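Local coordinates for protein Baccell_00875 (Bacteroides cellulosilyticus DSM 14838, PDB 5NOK) that probably acts as a polysaccharide lyase that removes rhamnose capping glucuronic acid in complex plant arabinogalactans, at residues G100-Y105 against L113-I118; A288-V293 against G314-D319; S417-A422 against F459-V464; Y540-V545 against E589-H594. All coordinates share one frame; numbering follows the deposited sequence.

Contact 1 of 4, residues G100-Y105 against L113-I118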
# COMPACT_ATOMS: atom_id res chain seq x y z
N GLY A 100 -26.59 -24.25 -10.33
CA GLY A 100 -25.70 -23.16 -10.72
C GLY A 100 -24.22 -23.49 -10.61
O GLY A 100 -23.39 -22.60 -10.77
N MSE A 101 -23.89 -24.75 -10.38
CA MSE A 101 -22.50 -25.18 -10.19
C MSE A 101 -21.82 -25.48 -11.52
O MSE A 101 -20.59 -25.62 -11.56
CB MSE A 101 -22.46 -26.40 -9.23
CG MSE A 101 -22.82 -26.14 -7.75
SE MSE A 101 -22.11 -24.51 -6.84
CE MSE A 101 -20.68 -25.38 -5.78
N LYS A 102 -22.57 -25.59 -12.60
CA LYS A 102 -22.02 -25.75 -13.94
C LYS A 102 -22.67 -24.69 -14.82
O LYS A 102 -23.90 -24.64 -14.91
CB LYS A 102 -22.31 -27.15 -14.49
CG LYS A 102 -21.36 -27.59 -15.60
CD LYS A 102 -21.67 -28.99 -16.14
CE LYS A 102 -21.44 -30.09 -15.10
NZ LYS A 102 -21.63 -31.47 -15.64
N VAL A 103 -21.85 -23.85 -15.46
CA VAL A 103 -22.31 -22.72 -16.26
C VAL A 103 -21.50 -22.67 -17.55
O VAL A 103 -20.27 -22.83 -17.52
CB VAL A 103 -22.15 -21.37 -15.50
CG1 VAL A 103 -23.04 -20.30 -16.10
CG2 VAL A 103 -22.52 -21.50 -14.04
N LEU A 104 -22.19 -22.46 -18.67
CA LEU A 104 -21.57 -22.41 -20.00
C LEU A 104 -21.98 -21.10 -20.63
O LEU A 104 -23.16 -20.83 -20.75
CB LEU A 104 -22.02 -23.57 -20.89
CG LEU A 104 -21.34 -23.76 -22.27
CD1 LEU A 104 -21.30 -25.22 -22.68
CD2 LEU A 104 -22.00 -22.99 -23.40
N TYR A 105 -21.00 -20.29 -21.02
CA TYR A 105 -21.20 -19.07 -21.78
C TYR A 105 -20.54 -19.25 -23.13
O TYR A 105 -19.60 -20.06 -23.29
CB TYR A 105 -20.53 -17.88 -21.10
CG TYR A 105 -20.85 -17.71 -19.65
CD1 TYR A 105 -20.17 -18.45 -18.68
CD2 TYR A 105 -21.78 -16.79 -19.24
CE1 TYR A 105 -20.44 -18.31 -17.34
CE2 TYR A 105 -22.07 -16.63 -17.89
CZ TYR A 105 -21.41 -17.40 -16.94
OH TYR A 105 -21.68 -17.24 -15.62
N LEU A 113 -16.58 -22.32 -19.93
CA LEU A 113 -17.27 -23.28 -19.10
C LEU A 113 -16.76 -23.09 -17.68
O LEU A 113 -15.56 -23.11 -17.44
CB LEU A 113 -17.03 -24.69 -19.62
CG LEU A 113 -17.50 -25.89 -18.79
CD1 LEU A 113 -19.02 -25.93 -18.67
CD2 LEU A 113 -16.98 -27.16 -19.46
N ILE A 114 -17.68 -22.89 -16.74
CA ILE A 114 -17.34 -22.80 -15.32
C ILE A 114 -17.89 -24.05 -14.62
O ILE A 114 -19.06 -24.37 -14.79
CB ILE A 114 -17.92 -21.54 -14.69
CG1 ILE A 114 -17.50 -20.30 -15.50
CG2 ILE A 114 -17.47 -21.40 -13.23
CD1 ILE A 114 -17.87 -18.98 -14.85
N LYS A 115 -17.01 -24.76 -13.90
CA LYS A 115 -17.40 -25.89 -13.07
C LYS A 115 -17.02 -25.56 -11.65
O LYS A 115 -15.87 -25.29 -11.39
CB LYS A 115 -16.69 -27.19 -13.47
CG LYS A 115 -17.24 -27.80 -14.76
CD LYS A 115 -16.48 -29.06 -15.21
CE LYS A 115 -17.24 -29.78 -16.33
NZ LYS A 115 -16.35 -30.43 -17.35
N ARG A 116 -17.99 -25.59 -10.75
CA ARG A 116 -17.78 -25.34 -9.33
C ARG A 116 -18.10 -26.57 -8.50
O ARG A 116 -19.06 -27.28 -8.78
CB ARG A 116 -18.68 -24.21 -8.85
CG ARG A 116 -18.50 -22.90 -9.59
CD ARG A 116 -19.55 -21.92 -9.14
NE ARG A 116 -19.31 -20.61 -9.72
CZ ARG A 116 -20.13 -19.91 -10.51
NH1 ARG A 116 -21.36 -20.34 -10.81
NH2 ARG A 116 -19.74 -18.72 -10.94
N GLU A 117 -17.30 -26.80 -7.46
CA GLU A 117 -17.50 -27.91 -6.52
C GLU A 117 -17.08 -27.48 -5.11
O GLU A 117 -16.18 -26.64 -4.94
CB GLU A 117 -16.70 -29.14 -6.98
CG GLU A 117 -17.19 -30.45 -6.38
CD GLU A 117 -16.36 -31.66 -6.79
OE1 GLU A 117 -15.89 -31.71 -7.95
OE2 GLU A 117 -16.19 -32.58 -5.94
N ILE A 118 -17.77 -28.01 -4.10
CA ILE A 118 -17.39 -27.86 -2.70
C ILE A 118 -16.64 -29.12 -2.30
O ILE A 118 -17.24 -30.19 -2.18
CB ILE A 118 -18.61 -27.69 -1.78
CG1 ILE A 118 -19.46 -26.50 -2.23
CG2 ILE A 118 -18.18 -27.48 -0.32
CD1 ILE A 118 -18.81 -25.14 -2.08
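Met101, a selenomethionine just before strand 102-107, overlaps the stem of Arg116 on the neighbouring strand, its CE methyl 3.8 Å from Arg116 CB. The side chains cross at about a right angle, and bends at chi2 and chi3 (-43° and -104°) bring the methyl to Ile118 CG1 as well, at 3.9 Å. Beyond CG, Arg116 stays extended as far as NE and delivers NH1 to Gly100 O at 3.0 Å. That oxygen sits at the guanidinium edge, in its plane, although the bond is bent at the hydrogen (138°). NH1 is also held by Gly38 O, and NE forms a salt bridge with Glu125 on strand 122-131. Apolar atoms fill in around the charged group: Val103 CG2 comes to 3.6 Å from Arg116 NH1, and Ile114 CG2 lies over one guanidinium face, offset toward its rim. Further along the same side, Ile114 CD1 reaches Tyr105 CE1 at 3.6 Å, while the phenol oxygen is tied to Thr37 O.

Val103 and Ile114 form a hydrogen-bonded pair with both backbone bonds made, and Arg116 N adds a third to Met101 O at 2.7 Å. The face carrying Lys102, Lys115, Leu104 and Leu113 is more exposed, with Lys102 NZ and Lys115 NZ 5.6 Å apart. These strands belong to the beta hairpin 102-107/110-119 within a large antiparallel sheet. The two faces thus differ in chemistry: one buries an arginine whose charge is met by Glu125 and whose NH1 is held by two carbonyl oxygens, those of Gly100 and Gly38, while the other turns two lysines toward solvent.

Contact 2 of 4, residues A288-V293 against G314-D319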
# COMPACT_ATOMS: atom_id res chain seq x y z
N ALA A 288 15.59 -21.71 -12.74
CA ALA A 288 15.36 -20.31 -12.43
C ALA A 288 16.06 -19.38 -13.35
O ALA A 288 17.08 -19.72 -13.94
CB ALA A 288 15.80 -20.00 -11.02
N LYS A 289 15.53 -18.15 -13.41
CA LYS A 289 16.11 -17.07 -14.17
C LYS A 289 16.13 -15.78 -13.38
O LYS A 289 15.29 -15.55 -12.52
CB LYS A 289 15.31 -16.85 -15.45
CG LYS A 289 15.42 -18.02 -16.39
CD LYS A 289 14.65 -17.78 -17.67
CE LYS A 289 14.71 -19.03 -18.53
NZ LYS A 289 14.12 -18.74 -19.85
N MSE A 290 17.11 -14.94 -13.74
CA MSE A 290 17.33 -13.62 -13.16
C MSE A 290 17.32 -12.66 -14.32
O MSE A 290 18.22 -12.69 -15.17
CB MSE A 290 18.66 -13.58 -12.43
CG MSE A 290 18.90 -12.23 -11.78
SE MSE A 290 20.61 -12.27 -10.79
CE MSE A 290 21.84 -11.61 -12.19
N ASN A 291 16.30 -11.81 -14.39
CA ASN A 291 16.01 -10.99 -15.56
C ASN A 291 16.08 -11.77 -16.86
O ASN A 291 16.75 -11.36 -17.79
CB ASN A 291 16.97 -9.79 -15.61
CG ASN A 291 16.70 -8.79 -14.51
OD1 ASN A 291 17.56 -7.99 -14.14
ND2 ASN A 291 15.49 -8.80 -14.01
N GLY A 292 15.43 -12.93 -16.91
CA GLY A 292 15.42 -13.74 -18.13
C GLY A 292 16.66 -14.58 -18.42
O GLY A 292 16.70 -15.32 -19.42
N VAL A 293 17.66 -14.51 -17.55
CA VAL A 293 18.91 -15.23 -17.73
C VAL A 293 18.98 -16.42 -16.75
O VAL A 293 18.83 -16.23 -15.56
CB VAL A 293 20.09 -14.26 -17.48
CG1 VAL A 293 21.40 -14.98 -17.61
CG2 VAL A 293 19.96 -13.08 -18.45
N GLY A 314 19.04 -1.44 -10.72
CA GLY A 314 17.83 -1.69 -11.50
C GLY A 314 16.94 -2.81 -10.94
O GLY A 314 17.24 -3.49 -9.94
N GLU A 315 15.81 -2.96 -11.60
CA GLU A 315 14.87 -4.05 -11.37
C GLU A 315 15.57 -5.41 -11.50
O GLU A 315 16.31 -5.65 -12.46
CB GLU A 315 13.75 -3.95 -12.43
CG GLU A 315 12.50 -4.76 -12.13
CD GLU A 315 11.74 -4.27 -10.90
OE1 GLU A 315 12.03 -3.13 -10.45
OE2 GLU A 315 10.85 -5.02 -10.40
N VAL A 316 15.35 -6.28 -10.53
CA VAL A 316 15.69 -7.69 -10.68
C VAL A 316 14.46 -8.57 -10.47
O VAL A 316 13.86 -8.54 -9.41
CB VAL A 316 16.83 -8.08 -9.75
CG1 VAL A 316 17.21 -9.54 -9.94
CG2 VAL A 316 18.06 -7.19 -10.00
N ARG A 317 14.06 -9.30 -11.50
CA ARG A 317 12.98 -10.27 -11.42
C ARG A 317 13.59 -11.66 -11.37
O ARG A 317 14.44 -12.01 -12.22
CB ARG A 317 12.07 -10.15 -12.63
CG ARG A 317 10.82 -11.03 -12.59
CD ARG A 317 10.04 -10.89 -13.90
NE ARG A 317 9.11 -12.00 -14.15
CZ ARG A 317 7.78 -11.97 -14.07
NH1 ARG A 317 7.11 -10.86 -13.76
NH2 ARG A 317 7.08 -13.08 -14.33
N PHE A 318 13.19 -12.43 -10.36
CA PHE A 318 13.58 -13.82 -10.25
C PHE A 318 12.38 -14.65 -10.69
O PHE A 318 11.31 -14.48 -10.12
CB PHE A 318 13.96 -14.17 -8.82
CG PHE A 318 15.24 -13.55 -8.37
CD1 PHE A 318 16.45 -14.10 -8.76
CD2 PHE A 318 15.24 -12.42 -7.58
CE1 PHE A 318 17.65 -13.54 -8.35
CE2 PHE A 318 16.43 -11.84 -7.16
CZ PHE A 318 17.63 -12.39 -7.55
N ASP A 319 12.57 -15.54 -11.67
CA ASP A 319 11.49 -16.41 -12.11
C ASP A 319 11.87 -17.83 -11.74
O ASP A 319 13.02 -18.19 -11.85
CB ASP A 319 11.26 -16.32 -13.62
CG ASP A 319 10.64 -14.98 -14.06
OD1 ASP A 319 9.45 -14.75 -13.80
OD2 ASP A 319 11.32 -14.16 -14.72
O HOH W 1 13.82 -13.72 -14.52
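Met290, a selenomethionine, packs closely against Val316 and Phe318, whereas the reverse side of the same strand pair carries charge and water. Its CG lies 3.7 Å from Val316 CG1 and 3.9 Å from Phe318 CE1. Met290 and Phe318 are a non-hydrogen-bonded antiparallel pair and run side by side in the same direction, the methionine CG being trans to its own N (chi1 -178°). Met290 SE then stands 5.1 Å from the centroid of the Phe318 ring, an oblique Met-aromatic contact.

On the other face Asp319 and Arg317 dominate. Arg317 NE meets Asp319 OD1 at 2.8 Å in a salt bridge and also bonds OD2, which lies at the edge of the guanidinium, in its plane; both oxygens are used on their syn sides. A water accepts from Gly292 N and donates both to Asp319 OD2 and to Arg317 O, the last at 2.9 Å, and so links the turn to the carboxylate. Replacing Arg317 by an alanine would probably leave the Asp319 carboxylate without its charge partner and freer to turn, with its grip on this water less sure.

The backbone is paired regularly: Lys289 and Asp319 exchange two hydrogen bonds, and Asn291 N reaches Arg317 O at 2.9 Å. Asn291 already lies within the type I' turn that runs from Met290 to Val293 and reverses the chain. Strand 287-290 lies between strands 293-300 and 314-322, and strand 326-335 flanks the latter on its far side; Val308 of strand 303-309 covers both Met290 and Phe318.

Contact 3 of 4, residues S417-A422 against F459-V464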
# COMPACT_ATOMS: atom_id res chain seq x y z
N SER A 417 19.83 26.75 3.37
CA SER A 417 18.53 26.41 2.76
C SER A 417 17.44 26.22 3.80
O SER A 417 16.30 26.65 3.60
CB SER A 417 18.68 25.14 1.89
OG SER A 417 17.42 24.59 1.46
N LEU A 418 17.79 25.54 4.88
CA LEU A 418 16.87 25.35 6.01
C LEU A 418 16.48 26.65 6.71
O LEU A 418 15.29 26.88 7.00
CB LEU A 418 17.46 24.38 7.03
CG LEU A 418 17.39 22.92 6.56
CD1 LEU A 418 18.30 22.02 7.39
CD2 LEU A 418 15.94 22.44 6.59
N LEU A 419 17.48 27.51 6.97
CA LEU A 419 17.21 28.84 7.54
C LEU A 419 16.16 29.61 6.72
O LEU A 419 15.19 30.14 7.27
CB LEU A 419 18.50 29.65 7.66
CG LEU A 419 19.44 29.24 8.80
CD1 LEU A 419 20.77 29.97 8.65
CD2 LEU A 419 18.82 29.50 10.17
N ARG A 420 16.34 29.63 5.40
CA ARG A 420 15.35 30.24 4.49
C ARG A 420 13.96 29.57 4.52
O ARG A 420 12.94 30.27 4.42
CB ARG A 420 15.89 30.26 3.06
CG ARG A 420 17.08 31.21 2.87
CD ARG A 420 17.52 31.31 1.42
NE ARG A 420 16.36 31.56 0.55
CZ ARG A 420 15.93 30.78 -0.45
NH1 ARG A 420 16.60 29.68 -0.82
NH2 ARG A 420 14.83 31.14 -1.12
N TYR A 421 13.92 28.23 4.65
CA TYR A 421 12.63 27.52 4.70
C TYR A 421 11.88 27.80 6.00
O TYR A 421 10.66 28.02 5.99
CB TYR A 421 12.80 25.98 4.50
CG TYR A 421 11.47 25.26 4.40
CD1 TYR A 421 10.54 25.62 3.43
CD2 TYR A 421 11.14 24.23 5.27
CE1 TYR A 421 9.30 24.99 3.35
CE2 TYR A 421 9.91 23.57 5.18
CZ TYR A 421 8.99 23.95 4.22
OH TYR A 421 7.76 23.33 4.12
N ALA A 422 12.60 27.77 7.12
CA ALA A 422 12.00 28.05 8.43
C ALA A 422 11.36 29.43 8.47
O ALA A 422 10.27 29.60 9.02
CB ALA A 422 13.04 27.92 9.52
N PHE A 459 10.65 22.08 16.16
CA PHE A 459 11.48 21.29 17.09
C PHE A 459 12.74 20.75 16.46
O PHE A 459 13.78 20.68 17.10
CB PHE A 459 10.70 20.12 17.69
CG PHE A 459 9.53 20.54 18.53
CD1 PHE A 459 9.71 21.38 19.64
CD2 PHE A 459 8.25 20.10 18.23
CE1 PHE A 459 8.63 21.77 20.41
CE2 PHE A 459 7.17 20.48 19.01
CZ PHE A 459 7.36 21.32 20.09
N GLN A 460 12.65 20.37 15.19
CA GLN A 460 13.79 19.89 14.42
C GLN A 460 14.80 21.01 14.10
O GLN A 460 16.01 20.77 14.10
CB GLN A 460 13.31 19.21 13.11
CG GLN A 460 12.63 17.84 13.30
CD GLN A 460 13.58 16.73 13.69
OE1 GLN A 460 14.80 16.91 13.70
NE2 GLN A 460 13.03 15.58 14.00
N MSE A 461 14.29 22.20 13.80
CA MSE A 461 15.15 23.38 13.57
C MSE A 461 15.97 23.73 14.81
O MSE A 461 17.10 24.18 14.66
CB MSE A 461 14.36 24.60 13.06
CG MSE A 461 13.90 24.56 11.58
SE MSE A 461 15.41 24.32 10.32
CE MSE A 461 16.26 26.09 10.62
N TYR A 462 15.45 23.49 16.03
CA TYR A 462 16.24 23.71 17.27
C TYR A 462 17.54 22.91 17.28
O TYR A 462 18.57 23.41 17.73
CB TYR A 462 15.41 23.43 18.55
CG TYR A 462 16.25 23.20 19.82
CD1 TYR A 462 16.70 21.92 20.14
CD2 TYR A 462 16.60 24.25 20.68
CE1 TYR A 462 17.49 21.68 21.26
CE2 TYR A 462 17.38 24.02 21.82
CZ TYR A 462 17.82 22.73 22.10
OH TYR A 462 18.59 22.43 23.21
N LYS A 463 17.51 21.67 16.77
CA LYS A 463 18.72 20.84 16.72
C LYS A 463 19.76 21.36 15.72
O LYS A 463 20.94 21.03 15.82
CB LYS A 463 18.37 19.41 16.32
CG LYS A 463 17.44 18.67 17.26
CD LYS A 463 17.53 17.18 16.95
CE LYS A 463 16.50 16.36 17.70
NZ LYS A 463 16.92 14.93 17.68
N VAL A 464 19.30 22.12 14.74
CA VAL A 464 20.17 22.71 13.72
C VAL A 464 20.99 23.88 14.29
O VAL A 464 22.20 23.96 14.07
CB VAL A 464 19.35 23.18 12.49
CG1 VAL A 464 20.25 23.87 11.46
CG2 VAL A 464 18.61 22.01 11.86
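Met461 meets Leu418 and Ala422 without any flat group between them: every side chain that touches across the two helices is aliphatic or carries selenium. An aromatic residue joins from outside: Phe470 of helix 468-485 touches both Ala422 and Met461. Tyr421 takes no part in the contact; its ring meets that of Tyr366 with the planes about 45° apart.

Met461, a selenomethionine, supplies most of the contact. Its chain bends at chi2 and chi3 (-58° and -68°), which folds the end over so that SE and the CE methyl face the opposite helix from close by. SE lies 3.9 Å from Leu418 CB, and CE reaches Ala422 CB, one turn further on, also at 3.9 Å. The methyl comes to 3.8 Å from Leu418 O as well, a carbonyl already engaged by Ala422 N within its own helix. More peripherally, Met461 CE stands 4.3 Å from Leu419 CD2, and Leu418 CD1 meets Val464 CG2 at 4.5 Å.

Helices 412-429 and 449-464 run roughly antiparallel here, and the axes of the two segments approach no closer than 11.3 Å. That is a wide separation, and the long methionine spans it where small Ala422 and the base of Leu418 receive its end. Helix 397-409 completes the packing, with Leu402 and Val403 against Leu418. Since the partners are apolar and neither segment bonds the other, cohesion between these neighbouring helices of the helical region rests on dispersion and on burial from water, with the fit set mainly by the folded shape of Met461.

Contact 4 of 4, residues Y540-V545 against E589-H594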
# COMPACT_ATOMS: atom_id res chain seq x y z
N TYR A 540 -12.28 5.42 7.53
CA TYR A 540 -11.30 4.38 7.91
C TYR A 540 -10.19 4.15 6.85
O TYR A 540 -10.48 3.92 5.68
CB TYR A 540 -12.06 3.07 8.19
CG TYR A 540 -11.24 1.96 8.82
CD1 TYR A 540 -10.53 1.04 8.03
CD2 TYR A 540 -11.18 1.82 10.21
CE1 TYR A 540 -9.77 0.02 8.61
CE2 TYR A 540 -10.43 0.80 10.79
CZ TYR A 540 -9.74 -0.09 9.99
OH TYR A 540 -9.01 -1.08 10.56
N GLU A 541 -8.93 4.22 7.28
CA GLU A 541 -7.77 3.94 6.42
C GLU A 541 -6.50 3.78 7.25
O GLU A 541 -6.46 4.13 8.43
CB GLU A 541 -7.55 5.06 5.38
CG GLU A 541 -7.24 6.45 5.96
CD GLU A 541 -6.88 7.50 4.92
OE1 GLU A 541 -7.71 7.83 4.02
OE2 GLU A 541 -5.75 8.03 5.01
N GLN A 542 -5.46 3.29 6.59
CA GLN A 542 -4.10 3.13 7.14
C GLN A 542 -3.60 4.31 7.97
O GLN A 542 -2.98 4.12 9.02
CB GLN A 542 -3.13 2.86 5.95
CG GLN A 542 -1.73 3.51 5.99
CD GLN A 542 -0.86 2.83 6.98
OE1 GLN A 542 -1.33 1.90 7.66
NE2 GLN A 542 0.40 3.26 7.09
N SER A 543 -3.79 5.52 7.45
CA SER A 543 -3.15 6.71 8.03
C SER A 543 -4.03 7.45 9.05
O SER A 543 -3.70 8.57 9.42
CB SER A 543 -2.69 7.66 6.93
OG SER A 543 -3.78 8.03 6.10
N ILE A 544 -5.16 6.84 9.44
CA ILE A 544 -5.84 7.12 10.70
C ILE A 544 -5.39 6.12 11.78
O ILE A 544 -4.98 6.53 12.87
CB ILE A 544 -7.38 7.04 10.56
N VAL A 545 -5.44 4.81 11.47
CA VAL A 545 -5.12 3.74 12.43
C VAL A 545 -3.68 3.84 12.92
O VAL A 545 -3.40 3.81 14.10
CB VAL A 545 -5.33 2.32 11.83
CG1 VAL A 545 -4.87 1.23 12.79
CG2 VAL A 545 -6.79 2.08 11.45
N GLU A 589 5.16 -5.97 3.30
CA GLU A 589 4.84 -5.14 4.49
C GLU A 589 4.51 -3.69 4.11
O GLU A 589 4.82 -2.78 4.88
CB GLU A 589 5.97 -5.16 5.53
CG GLU A 589 6.38 -6.54 6.04
CD GLU A 589 7.02 -6.48 7.43
OE1 GLU A 589 8.28 -6.47 7.52
OE2 GLU A 589 6.24 -6.45 8.42
N VAL A 590 3.88 -3.49 2.95
CA VAL A 590 3.51 -2.17 2.47
C VAL A 590 2.00 -2.04 2.55
O VAL A 590 1.31 -2.72 1.83
CB VAL A 590 3.99 -1.96 1.01
CG1 VAL A 590 3.53 -0.64 0.47
CG2 VAL A 590 5.51 -2.03 0.94
N ALA A 591 1.50 -1.13 3.38
CA ALA A 591 0.05 -0.99 3.54
C ALA A 591 -0.69 -0.68 2.23
O ALA A 591 -0.19 0.05 1.39
CB ALA A 591 -0.28 0.07 4.57
N ILE A 592 -1.87 -1.27 2.10
CA ILE A 592 -2.79 -1.01 1.07
C ILE A 592 -3.22 0.43 1.19
O ILE A 592 -3.78 0.83 2.20
CB ILE A 592 -4.03 -1.92 1.20
CG1 ILE A 592 -3.66 -3.40 0.91
CG2 ILE A 592 -5.12 -1.47 0.22
CD1 ILE A 592 -4.72 -4.38 1.33
N ARG A 593 -2.88 1.20 0.16
CA ARG A 593 -3.36 2.57 -0.05
C ARG A 593 -3.67 2.66 -1.55
O ARG A 593 -2.93 2.08 -2.36
CB ARG A 593 -2.31 3.58 0.36
CG ARG A 593 -1.87 3.45 1.81
CD ARG A 593 -0.81 4.46 2.23
NE ARG A 593 -1.30 5.83 2.02
CZ ARG A 593 -2.15 6.49 2.80
NH1 ARG A 593 -2.64 5.96 3.92
NH2 ARG A 593 -2.53 7.71 2.44
N HIS A 594 -4.75 3.33 -1.93
CA HIS A 594 -5.22 3.33 -3.31
C HIS A 594 -5.88 4.63 -3.78
O HIS A 594 -6.70 4.59 -4.67
CB HIS A 594 -6.17 2.14 -3.54
CG HIS A 594 -7.26 2.02 -2.53
ND1 HIS A 594 -8.34 2.88 -2.49
CD2 HIS A 594 -7.43 1.15 -1.51
CE1 HIS A 594 -9.14 2.54 -1.49
NE2 HIS A 594 -8.60 1.50 -0.88
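Arg593 NH1 gives Ser543 OG a hydrogen bond of 3.2 Å that is weak, and whose exact geometry is doubtful because the oxygen is modelled too near Glu541 OE2. The salt bridge from Arg593 NH1 to Glu541 OE2 is long, at 3.9 Å, and carries the same doubt. A firmer polar partner stands beside the contact, where Arg593 NH2 forms a salt bridge with Asp596. As modelled, Ser543 OG and Glu541 OE2 both lie at the guanidinium edge, though their places are uncertain. A bend at chi3 (57°) brings the end of Arg593 toward the other segment.

The segment 540-545 opens helix 542-559, with Glu541 in the N-cap position; Glu541 O accepts from both Ile544 N and Val545 N. Arg593, from the irregular loop ahead of helix 596-600, therefore lies against the first turn of helix 542-559.

Packing begins at Gln542, whose side chain crosses Arg593 at about a right angle, its amide plane turned 67° from the guanidinium. Gln542 CG is 3.3 Å from Arg593 NH1, again at the edge. The amide end continues past the arginine to Ala591, whose CB touches Gln542 CD at 3.7 Å, while Gln542 NE2 is bonded to Trp614 O and Thr618 OG1. A leucine in place of Arg593 would probably leave Asp596 without its charge partner and remove the guanidinium edge that Gln542 packs against. Ala591 also packs on Asn579, and Leu575 of helix 562-576 touches Gln542.

Overall arrangement
The four contacts follow one another along the chain and nowhere touch. Contacts 1 and 2 lie in two different beta sheets, their centres 38 Å apart, whereas contact 3 joins helices 412-429 and 449-464. Contacts 1 and 3 sit on opposite sides of the chain's centre, about 65 Å apart between centres. Contact 4 is the most central, 6 Å from the middle of the chain, and its centre is about 30 Å from those of both contact 2 and contact 3. Its nearest atoms come within about 13 Å of contact 2, the closest approach of any pair.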